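Local structure of iron aquisition yersiniabactin synthesis enzyme, YbtT (Escherichia coli, 6BA9) at residues L113-C118 with A190-G195; H119-H124 with D207-W212; H124-L129 with E200-Q205. The protein acts as a low-specificity type II thioesterase, probably a hydrolase of the alpha/beta-hydrolase superfamily, that maintains production of the metallophore yersiniabactin. The protein carries 1 engineered substitution. All blocks are in the same frame, centred on the assembly; numbering follows the deposited sequence.

Overall arrangement
Residues 113-129 form one continuous run that leaves a central strand of the alpha/beta-hydrolase sheet, and it meets, in turn, strand 190-195 (contact 1), residues 207-212 (contact 2) and residues 200-205 (contact 3). The centres lie about 11 Å apart for contacts 1 and 2 and for contacts 2 and 3, and about 14 Å apart for contacts 1 and 3. Trp209 joins the first two, probably bonding to Cys118 O, while His124 is shared by the last two. Contact 1 belongs to the buried sheet; contact 2 reaches from the strand ends over the face carrying Ile115 and Leu192; contact 3 lies at the surface, where residues 124-129 head for helix 134-144.

Contact 1. Residues L113-C118 with A190-G195; sequences LIISGC and ALLLCG
Ile115 and Leu192 lie side by side on one face of a parallel strand pair, their side chains pointing the same way. Leu192 has CG beside its backbone N (chi1 -57°), and its CD2 branch reaches back across the gap to touch Ile115 CB at 3.8 Å. On this face Leu113 also stands beside the small Ala190, and Trp209 and helix 91-105 add the covering layer. The alternate residues, Ile114, Ser116, Leu191 and Leu193, project from the other face toward helix 233-243. There Ile114 and Leu193 again run in the same direction, methyl against methyl, with Ile114 CG2 3.9 Å from Leu193 CD1. Ser116 is the polar member of that face: its OG stands 4.0 Å from Leu193 CB, and it is hydrogen-bonded with Tyr228 OH and His89 ND1.

The backbones form the ladder of an alpha/beta-hydrolase core, in which strand 112-116 sits between strands 84-89 and 190-195. Leu113 O accepts from Leu191 N at 2.8 Å, Ile115 N gives to Leu191 O, and Ile115 O in turn accepts from Leu193 N. At the end of the ladder Gly117 N reaches Leu193 O at 2.9 Å, tilted 32° from the carbonyl plane, just as the chain turns out of the strand. Gly117 has a positive phi, 54°, a backbone shape that glycine adopts easily. Branched isoleucine suits the extended strand, and leucine supplies the reach needed to fill the layer beneath the helices.

With every touching residue buried, the peptide groups meet their hydrogen-bonding needs within the sheet while largely hydrocarbon side chains fill both faces. Ser116 OG, the one polar side-chain atom in the contact, is consequently bonded to partners from neighbouring parts of the same core.

Contact 2. Residues H119-H124 with D207-W212; sequences HAPHLH and DAWRQW
Pro121 puts its CD against two indoles at once, those of Trp209 and Trp212, where a type I beta turn, Ala120 to Leu123, docks on the 3-10 segment 208-211. Proline suits the second position of this turn because its ring already fixes a phi near that required, and Leu123 N closes the turn on Ala120 O at 3.0 Å. The loops joined here follow strand 112-116 and helix 203-207 of the alpha/beta-hydrolase fold.

With CG beside its backbone N, Trp209 offers one indole face to the turn. That face receives a pair of CH-pi contacts: Ala120 CA lies 3.6 Å from the centroid of the five-membered ring, and Pro121 CD lies 3.4 Å from that of the six-membered ring. Both approach almost along the ring normal. The indole NE1 finds its hydrogen-bond partner in Cys118 O, and the ring also meets Phe97 edge-to-face. Pro121 CD makes a third CH-pi contact, over the five-membered ring of Trp212. A flat, broad side chain is well matched to such a ring, whose slightly polarised C-H groups prefer an aromatic face.

Smaller residues allow the chains to come close: Ala120 CB touches Ala208 CB at 3.7 Å, and Leu123 CD1 rests on that same methyl.

His122 takes the crowded position, CG between its backbone N and carbonyl carbon (chi1 63°), and the end of its side chain comes nearer the 3-10 segment. Its ring and the Trp212 indole meet rim to rim, their planes 28° apart. Ala208 O lies in the imidazole plane near CE1. Trp212 NE1 donates to His122 ND1 at 3.0 Å; ND1 lies in the indole plane, whereas NE1 stands 20° out of the imidazole plane, consistent with a ring proton on NE2.

Contact 3. Residues H124-L129 with E200-Q205; sequences HSERQL and EASWQQ
Arg127 grips the carboxylate of Glu200 side-on with two nitrogens, one to each oxygen. NE gives a nearly straight bond to OE1 of Glu200 at 2.8 Å (175° at the hydrogen), with that oxygen in the guanidinium plane. The NH2 group meets the syn lone pair of Glu200 OE2 at 2.9 Å. The two flat groups are turned 32° against each other. Glu200 is bent at chi2, with its CD swung back rather than extended, while Arg127 bends at chi3. Arginine suits this place because its remaining nitrogen, NH1, forms salt bridges with Glu140 and Asp143 of helix 134-144; its charge, shared among three carboxylates, would be expected to stabilise their ionised forms.

The second direct bond runs from Gln205 NE2 to His124 O, 2.9 Å, with the oxygen in the amide plane and the donor tilted from the carbonyl plane. The same NE2 also donates to a water held by Glu126 N and Glu200 O. Another water accepts from Arg127 N and donates to Ser125 OG and Glu200 O. Ser125 OG, itself a donor to Arg127 O on a lone pair, additionally accepts from a water that donates to Glu200 OE1.

Gln205 belongs to the first turn of helix 203-207, and Ser202 is its N-cap, OG accepting from Gln205 N at 3.1 Å; serine is a common choice there, its short hydroxyl accepting from an amide that no preceding helical turn supplies with a carbonyl. Residues 124-129 lead toward helix 134-144, which with helix 155-174 probably belongs to the lid, as in related type II thioesterases.

Further out, the carboxylate of Glu126 stands near Ser202, a water linking its OE1 to Ser202 N. Its OE1 touches Gln205 CG at 4.0 Å, the carboxylate and amide planes 80° apart.

Contact 1. Residues L113-C118 with A190-G195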
loop_
_atom_site.group_PDB
_atom_site.type_symbol
_atom_site.label_atom_id
_atom_site.label_comp_id
_atom_site.label_asym_id
_atom_site.label_seq_id
_atom_site.Cartn_x
_atom_site.Cartn_y
_atom_site.Cartn_z
ATOM N N LEU A 113 9.684 5.439 -4.236
ATOM C CA LEU A 113 8.272 5.076 -4.183
ATOM C C LEU A 113 8.110 3.708 -4.835
ATOM O O LEU A 113 8.551 3.508 -5.977
ATOM C CB LEU A 113 7.421 6.093 -4.935
ATOM C CG LEU A 113 5.938 5.758 -5.054
ATOM C CD1 LEU A 113 5.253 5.651 -3.666
ATOM C CD2 LEU A 113 5.261 6.777 -5.970
ATOM N N ILE A 114 7.482 2.773 -4.119
ATOM C CA ILE A 114 7.233 1.417 -4.601
ATOM C C ILE A 114 5.719 1.219 -4.710
ATOM O O ILE A 114 5.004 1.225 -3.685
ATOM C CB ILE A 114 7.904 0.339 -3.730
ATOM C CG1 ILE A 114 9.429 0.565 -3.642
ATOM C CG2 ILE A 114 7.606 -1.053 -4.287
ATOM C CD1 ILE A 114 9.879 1.240 -2.379
ATOM N N ILE A 115 5.232 1.077 -5.943
ATOM C CA ILE A 115 3.828 0.869 -6.266
ATOM C C ILE A 115 3.682 -0.605 -6.628
ATOM O O ILE A 115 4.284 -1.066 -7.604
ATOM C CB ILE A 115 3.440 1.766 -7.455
ATOM C CG1 ILE A 115 3.556 3.233 -7.081
ATOM C CG2 ILE A 115 2.061 1.410 -8.021
ATOM C CD1 ILE A 115 2.614 3.687 -6.054
ATOM N N SER A 116 2.915 -1.356 -5.850
ATOM C CA SER A 116 2.772 -2.793 -6.033
ATOM C C SER A 116 1.309 -3.181 -6.229
ATOM O O SER A 116 0.433 -2.770 -5.456
ATOM C CB SER A 116 3.356 -3.452 -4.793
ATOM O OG SER A 116 3.244 -4.863 -4.796
ATOM N N GLY A 117 1.045 -4.018 -7.240
ATOM C CA GLY A 117 -0.239 -4.675 -7.351
ATOM C C GLY A 117 -1.447 -3.763 -7.327
ATOM O O GLY A 117 -2.431 -4.061 -6.628
ATOM N N CYS A 118 -1.408 -2.682 -8.112
ATOM C CA CYS A 118 -2.476 -1.692 -8.114
ATOM C C CYS A 118 -2.607 -1.102 -9.504
ATOM O O CYS A 118 -1.601 -0.778 -10.131
ATOM C CB CYS A 118 -2.129 -0.572 -7.133
ATOM S SG CYS A 118 -3.457 0.610 -6.828
ATOM N N ALA A 190 10.767 5.680 -8.817
ATOM C CA ALA A 190 9.653 4.782 -8.575
ATOM C C ALA A 190 9.926 3.406 -9.156
ATOM O O ALA A 190 10.526 3.260 -10.231
ATOM C CB ALA A 190 8.367 5.327 -9.160
ATOM N N LEU A 191 9.433 2.392 -8.439
ATOM C CA LEU A 191 9.473 1.007 -8.864
ATOM C C LEU A 191 8.054 0.473 -8.901
ATOM O O LEU A 191 7.292 0.661 -7.941
ATOM C CB LEU A 191 10.285 0.187 -7.872
ATOM C CG LEU A 191 10.284 -1.328 -8.032
ATOM C CD1 LEU A 191 10.915 -1.747 -9.381
ATOM C CD2 LEU A 191 11.021 -1.979 -6.869
ATOM N N LEU A 192 7.697 -0.184 -9.997
ATOM C CA LEU A 192 6.405 -0.819 -10.175
ATOM C C LEU A 192 6.584 -2.322 -10.044
ATOM O O LEU A 192 7.461 -2.903 -10.700
ATOM C CB LEU A 192 5.851 -0.510 -11.567
ATOM C CG LEU A 192 5.686 0.962 -11.959
ATOM C CD1 LEU A 192 5.120 1.095 -13.365
ATOM C CD2 LEU A 192 4.815 1.709 -10.983
ATOM N N LEU A 193 5.771 -2.940 -9.187
ATOM C CA LEU A 193 5.762 -4.378 -8.984
ATOM C C LEU A 193 4.387 -4.925 -9.325
ATOM O O LEU A 193 3.357 -4.295 -9.039
ATOM C CB LEU A 193 6.102 -4.720 -7.528
ATOM C CG LEU A 193 7.473 -4.302 -7.013
ATOM C CD1 LEU A 193 7.605 -4.701 -5.560
ATOM C CD2 LEU A 193 8.574 -4.941 -7.839
ATOM N N CYS A 194 4.371 -6.107 -9.926
ATOM C CA CYS A 194 3.132 -6.843 -10.147
ATOM C C CYS A 194 3.401 -8.326 -9.933
ATOM O O CYS A 194 4.554 -8.770 -9.861
ATOM C CB CYS A 194 2.520 -6.542 -11.516
ATOM S SG CYS A 194 3.455 -7.237 -12.909
ATOM N N GLY A 195 2.316 -9.082 -9.820
ATOM C CA GLY A 195 2.391 -10.513 -9.576
ATOM C C GLY A 195 2.084 -11.331 -10.818
ATOM O O GLY A 195 1.142 -11.040 -11.548
#

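Contact 2. Residues H119-H124 with D207-W212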
loop_
_atom_site.group_PDB
_atom_site.type_symbol
_atom_site.label_atom_id
_atom_site.label_comp_id
_atom_site.label_asym_id
_atom_site.label_seq_id
_atom_site.Cartn_x
_atom_site.Cartn_y
_atom_site.Cartn_z
ATOM N N HIS A 119 -3.848 -0.952 -9.963
ATOM C CA HIS A 119 -4.101 -0.226 -11.197
ATOM C C HIS A 119 -3.779 1.259 -11.023
ATOM O O HIS A 119 -3.817 1.819 -9.919
ATOM C CB HIS A 119 -5.566 -0.371 -11.604
ATOM C CG HIS A 119 -6.503 0.170 -10.582
ATOM N ND1 HIS A 119 -6.833 -0.529 -9.441
ATOM C CD2 HIS A 119 -7.132 1.361 -10.493
ATOM C CE1 HIS A 119 -7.634 0.212 -8.697
ATOM N NE2 HIS A 119 -7.843 1.359 -9.315
ATOM N N ALA A 120 -3.490 1.916 -12.139
ATOM C CA ALA A 120 -3.111 3.321 -12.120
ATOM C C ALA A 120 -4.307 4.230 -11.808
ATOM O O ALA A 120 -5.468 3.823 -11.977
ATOM C CB ALA A 120 -2.539 3.686 -13.474
ATOM N N PRO A 121 -4.054 5.475 -11.360
ATOM C CA PRO A 121 -5.162 6.327 -10.876
ATOM C C PRO A 121 -6.147 6.808 -11.935
ATOM O O PRO A 121 -7.226 7.269 -11.544
ATOM C CB PRO A 121 -4.447 7.504 -10.199
ATOM C CG PRO A 121 -3.095 6.962 -9.835
ATOM C CD PRO A 121 -2.749 6.030 -10.961
ATOM N N HIS A 122 -5.844 6.704 -13.230
ATOM C CA HIS A 122 -6.840 7.019 -14.248
ATOM C C HIS A 122 -7.649 5.804 -14.671
ATOM O O HIS A 122 -8.484 5.911 -15.585
ATOM C CB HIS A 122 -6.180 7.664 -15.474
ATOM C CG HIS A 122 -5.212 6.771 -16.173
ATOM N ND1 HIS A 122 -3.966 6.481 -15.658
ATOM C CD2 HIS A 122 -5.290 6.115 -17.357
ATOM C CE1 HIS A 122 -3.322 5.683 -16.489
ATOM N NE2 HIS A 122 -4.111 5.434 -17.523
ATOM N N LEU A 123 -7.432 4.660 -14.036
ATOM C CA LEU A 123 -8.143 3.430 -14.321
ATOM C C LEU A 123 -9.012 3.026 -13.133
ATOM O O LEU A 123 -8.972 3.641 -12.065
ATOM C CB LEU A 123 -7.148 2.319 -14.655
ATOM C CG LEU A 123 -6.162 2.589 -15.798
ATOM C CD1 LEU A 123 -5.208 1.446 -15.965
ATOM C CD2 LEU A 123 -6.907 2.845 -17.108
ATOM N N HIS A 124 -9.822 1.995 -13.346
ATOM C CA HIS A 124 -10.568 1.338 -12.280
ATOM C C HIS A 124 -10.125 -0.114 -12.174
ATOM O O HIS A 124 -9.720 -0.733 -13.161
ATOM C CB HIS A 124 -12.079 1.366 -12.565
ATOM C CG HIS A 124 -12.640 2.739 -12.768
ATOM N ND1 HIS A 124 -13.123 3.509 -11.734
ATOM C CD2 HIS A 124 -12.833 3.463 -13.897
ATOM C CE1 HIS A 124 -13.565 4.661 -12.214
ATOM N NE2 HIS A 124 -13.406 4.655 -13.524
ATOM N N ASP A 207 1.300 -1.272 -15.395
ATOM C CA ASP A 207 2.155 -0.544 -16.323
ATOM C C ASP A 207 1.636 0.864 -16.592
ATOM O O ASP A 207 2.428 1.777 -16.873
ATOM C CB ASP A 207 2.233 -1.327 -17.639
ATOM C CG ASP A 207 3.205 -0.714 -18.620
ATOM O OD1 ASP A 207 4.402 -0.625 -18.308
ATOM O OD2 ASP A 207 2.737 -0.324 -19.713
ATOM N N ALA A 208 0.315 1.051 -16.545
ATOM C CA ALA A 208 -0.299 2.353 -16.775
ATOM C C ALA A 208 0.131 3.409 -15.768
ATOM O O ALA A 208 -0.090 4.614 -15.998
ATOM C CB ALA A 208 -1.808 2.185 -16.777
ATOM N N TRP A 209 0.762 3.007 -14.668
ATOM C CA TRP A 209 1.303 4.003 -13.750
ATOM C C TRP A 209 2.389 4.860 -14.388
ATOM O O TRP A 209 2.703 5.938 -13.867
ATOM C CB TRP A 209 1.867 3.329 -12.511
ATOM C CG TRP A 209 0.859 3.011 -11.417
ATOM C CD1 TRP A 209 0.225 1.830 -11.208
ATOM C CD2 TRP A 209 0.425 3.887 -10.376
ATOM N NE1 TRP A 209 -0.594 1.912 -10.109
ATOM C CE2 TRP A 209 -0.483 3.169 -9.575
ATOM C CE3 TRP A 209 0.709 5.209 -10.054
ATOM C CZ2 TRP A 209 -1.109 3.737 -8.465
ATOM C CZ3 TRP A 209 0.088 5.768 -8.952
ATOM C CH2 TRP A 209 -0.805 5.027 -8.174
ATOM N N ARG A 210 2.975 4.413 -15.497
ATOM C CA ARG A 210 4.005 5.215 -16.136
ATOM C C ARG A 210 3.463 6.547 -16.628
ATOM O O ARG A 210 4.256 7.460 -16.874
ATOM C CB ARG A 210 4.677 4.426 -17.265
ATOM C CG ARG A 210 5.482 3.217 -16.770
ATOM C CD ARG A 210 6.252 2.494 -17.890
ATOM N NE ARG A 210 5.333 1.951 -18.878
ATOM C CZ ARG A 210 5.039 2.512 -20.049
ATOM N NH1 ARG A 210 5.631 3.637 -20.409
ATOM N NH2 ARG A 210 4.148 1.929 -20.837
ATOM N N GLN A 211 2.145 6.702 -16.731
ATOM C CA GLN A 211 1.561 7.989 -17.091
ATOM C C GLN A 211 1.770 9.032 -16.004
ATOM O O GLN A 211 1.700 10.238 -16.282
ATOM C CB GLN A 211 0.057 7.848 -17.338
ATOM C CG GLN A 211 -0.351 6.918 -18.483
ATOM C CD GLN A 211 -0.143 7.551 -19.825
ATOM O OE1 GLN A 211 -0.114 8.773 -19.940
ATOM N NE2 GLN A 211 -0.001 6.729 -20.847
ATOM N N TRP A 212 2.044 8.594 -14.772
ATOM C CA TRP A 212 2.042 9.451 -13.589
ATOM C C TRP A 212 3.428 9.677 -12.995
ATOM O O TRP A 212 3.561 10.432 -12.020
ATOM C CB TRP A 212 1.142 8.796 -12.523
ATOM C CG TRP A 212 -0.277 8.702 -12.911
ATOM C CD1 TRP A 212 -0.867 7.731 -13.664
ATOM C CD2 TRP A 212 -1.310 9.635 -12.585
ATOM N NE1 TRP A 212 -2.208 7.998 -13.813
ATOM C CE2 TRP A 212 -2.499 9.169 -13.168
ATOM C CE3 TRP A 212 -1.339 10.828 -11.855
ATOM C CZ2 TRP A 212 -3.703 9.838 -13.029
ATOM C CZ3 TRP A 212 -2.533 11.485 -11.725
ATOM C CH2 TRP A 212 -3.701 10.995 -12.308
#

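Contact 3. Residues H124-L129 with E200-Q205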
loop_
_atom_site.group_PDB
_atom_site.type_symbol
_atom_site.label_atom_id
_atom_site.label_comp_id
_atom_site.label_asym_id
_atom_site.label_seq_id
_atom_site.Cartn_x
_atom_site.Cartn_y
_atom_site.Cartn_z
ATOM N N HIS A 124 -9.822 1.995 -13.346
ATOM C CA HIS A 124 -10.568 1.338 -12.280
ATOM C C HIS A 124 -10.125 -0.114 -12.174
ATOM O O HIS A 124 -9.720 -0.733 -13.161
ATOM C CB HIS A 124 -12.079 1.366 -12.565
ATOM C CG HIS A 124 -12.640 2.739 -12.768
ATOM N ND1 HIS A 124 -13.123 3.509 -11.734
ATOM C CD2 HIS A 124 -12.833 3.463 -13.897
ATOM C CE1 HIS A 124 -13.565 4.661 -12.214
ATOM N NE2 HIS A 124 -13.406 4.655 -13.524
ATOM N N SER A 125 -10.232 -0.662 -10.964
ATOM C CA SER A 125 -10.007 -2.086 -10.763
ATOM C C SER A 125 -11.002 -2.901 -11.581
ATOM O O SER A 125 -12.163 -2.521 -11.742
ATOM C CB SER A 125 -10.175 -2.422 -9.278
ATOM O OG SER A 125 -10.015 -3.808 -9.073
ATOM N N GLU A 126 -10.554 -4.046 -12.092
ATOM C CA GLU A 126 -11.498 -4.885 -12.813
ATOM C C GLU A 126 -12.544 -5.492 -11.880
ATOM O O GLU A 126 -13.697 -5.653 -12.284
ATOM C CB GLU A 126 -10.760 -5.913 -13.673
ATOM C CG GLU A 126 -10.114 -5.239 -14.898
ATOM C CD GLU A 126 -9.342 -6.188 -15.801
ATOM O OE1 GLU A 126 -8.089 -6.249 -15.694
ATOM O OE2 GLU A 126 -9.993 -6.859 -16.635
ATOM N N ARG A 127 -12.191 -5.745 -10.617
ATOM C CA ARG A 127 -13.127 -6.226 -9.611
ATOM C C ARG A 127 -13.568 -5.055 -8.747
ATOM O O ARG A 127 -12.729 -4.285 -8.274
ATOM C CB ARG A 127 -12.465 -7.283 -8.731
ATOM C CG ARG A 127 -13.437 -8.017 -7.810
ATOM C CD ARG A 127 -12.742 -8.713 -6.677
ATOM N NE ARG A 127 -11.788 -9.746 -7.095
ATOM C CZ ARG A 127 -12.103 -11.012 -7.318
ATOM N NH1 ARG A 127 -13.370 -11.419 -7.239
ATOM N NH2 ARG A 127 -11.143 -11.875 -7.636
ATOM N N GLN A 128 -14.879 -4.930 -8.556
ATOM C CA GLN A 128 -15.471 -3.840 -7.794
ATOM C C GLN A 128 -16.448 -4.423 -6.784
ATOM O O GLN A 128 -17.262 -5.285 -7.134
ATOM C CB GLN A 128 -16.212 -2.904 -8.744
ATOM C CG GLN A 128 -15.333 -2.205 -9.730
ATOM C CD GLN A 128 -14.596 -1.065 -9.111
ATOM O OE1 GLN A 128 -15.184 -0.247 -8.387
ATOM N NE2 GLN A 128 -13.300 -0.984 -9.385
ATOM N N LEU A 129 -16.363 -3.955 -5.534
ATOM C CA LEU A 129 -17.145 -4.475 -4.416
ATOM C C LEU A 129 -18.176 -3.517 -3.833
ATOM O O LEU A 129 -19.151 -3.979 -3.243
ATOM C CB LEU A 129 -16.219 -4.865 -3.259
ATOM C CG LEU A 129 -15.512 -6.222 -3.357
ATOM C CD1 LEU A 129 -14.463 -6.203 -4.447
ATOM C CD2 LEU A 129 -14.885 -6.611 -2.044
ATOM N N GLU A 200 -5.956 -9.691 -9.294
ATOM C CA GLU A 200 -6.532 -8.390 -8.996
ATOM C C GLU A 200 -5.892 -7.245 -9.767
ATOM O O GLU A 200 -6.516 -6.187 -9.895
ATOM C CB GLU A 200 -6.413 -8.081 -7.492
ATOM C CG GLU A 200 -6.916 -9.185 -6.571
ATOM C CD GLU A 200 -8.285 -9.678 -6.952
ATOM O OE1 GLU A 200 -9.146 -8.860 -7.356
ATOM O OE2 GLU A 200 -8.502 -10.904 -6.892
ATOM N N ALA A 201 -4.668 -7.401 -10.251
ATOM C CA ALA A 201 -3.976 -6.304 -10.932
ATOM C C ALA A 201 -3.060 -6.894 -11.992
ATOM O O ALA A 201 -1.991 -7.435 -11.692
ATOM C CB ALA A 201 -3.180 -5.438 -9.966
ATOM N N SER A 202 -3.490 -6.771 -13.236
ATOM C CA SER A 202 -2.722 -7.286 -14.348
ATOM C C SER A 202 -1.486 -6.430 -14.609
ATOM O O SER A 202 -1.367 -5.285 -14.171
ATOM C CB SER A 202 -3.583 -7.281 -15.605
ATOM O OG SER A 202 -3.843 -5.944 -16.004
ATOM N N TRP A 203 -0.571 -6.989 -15.396
ATOM C CA TRP A 203 0.601 -6.242 -15.837
ATOM C C TRP A 203 0.184 -4.923 -16.485
ATOM O O TRP A 203 0.743 -3.861 -16.185
ATOM C CB TRP A 203 1.415 -7.104 -16.812
ATOM C CG TRP A 203 2.687 -6.443 -17.262
ATOM C CD1 TRP A 203 3.928 -6.660 -16.764
ATOM C CD2 TRP A 203 2.843 -5.491 -18.329
ATOM N NE1 TRP A 203 4.847 -5.885 -17.429
ATOM C CE2 TRP A 203 4.203 -5.160 -18.392
ATOM C CE3 TRP A 203 1.964 -4.882 -19.222
ATOM C CZ2 TRP A 203 4.705 -4.240 -19.320
ATOM C CZ3 TRP A 203 2.476 -3.971 -20.140
ATOM C CH2 TRP A 203 3.816 -3.666 -20.171
ATOM N N GLN A 204 -0.814 -4.976 -17.372
ATOM C CA GLN A 204 -1.264 -3.788 -18.095
ATOM C C GLN A 204 -1.815 -2.732 -17.145
ATOM O O GLN A 204 -1.535 -1.535 -17.301
ATOM C CB GLN A 204 -2.324 -4.206 -19.121
ATOM C CG GLN A 204 -1.816 -5.111 -20.275
ATOM C CD GLN A 204 -1.457 -6.581 -19.907
ATOM O OE1 GLN A 204 -1.913 -7.167 -18.904
ATOM N NE2 GLN A 204 -0.634 -7.185 -20.766
ATOM N N GLN A 205 -2.562 -3.159 -16.125
ATOM C CA GLN A 205 -3.118 -2.209 -15.160
ATOM C C GLN A 205 -2.013 -1.513 -14.355
ATOM O O GLN A 205 -2.122 -0.319 -14.036
ATOM C CB GLN A 205 -4.102 -2.936 -14.234
ATOM C CG GLN A 205 -5.430 -3.388 -14.885
ATOM C CD GLN A 205 -6.473 -2.286 -15.014
ATOM O OE1 GLN A 205 -6.458 -1.539 -15.984
ATOM N NE2 GLN A 205 -7.411 -2.207 -14.052
HETATM O O HOH W 1 -9.354 -6.214 -6.993
HETATM O O HOH W 2 -9.361 -6.547 -10.094
HETATM O O HOH W 3 -7.462 -4.216 -11.899
HETATM O O HOH W 4 -6.528 -6.429 -13.417
HETATM O O HOH W 5 -5.632 -5.846 -17.920
#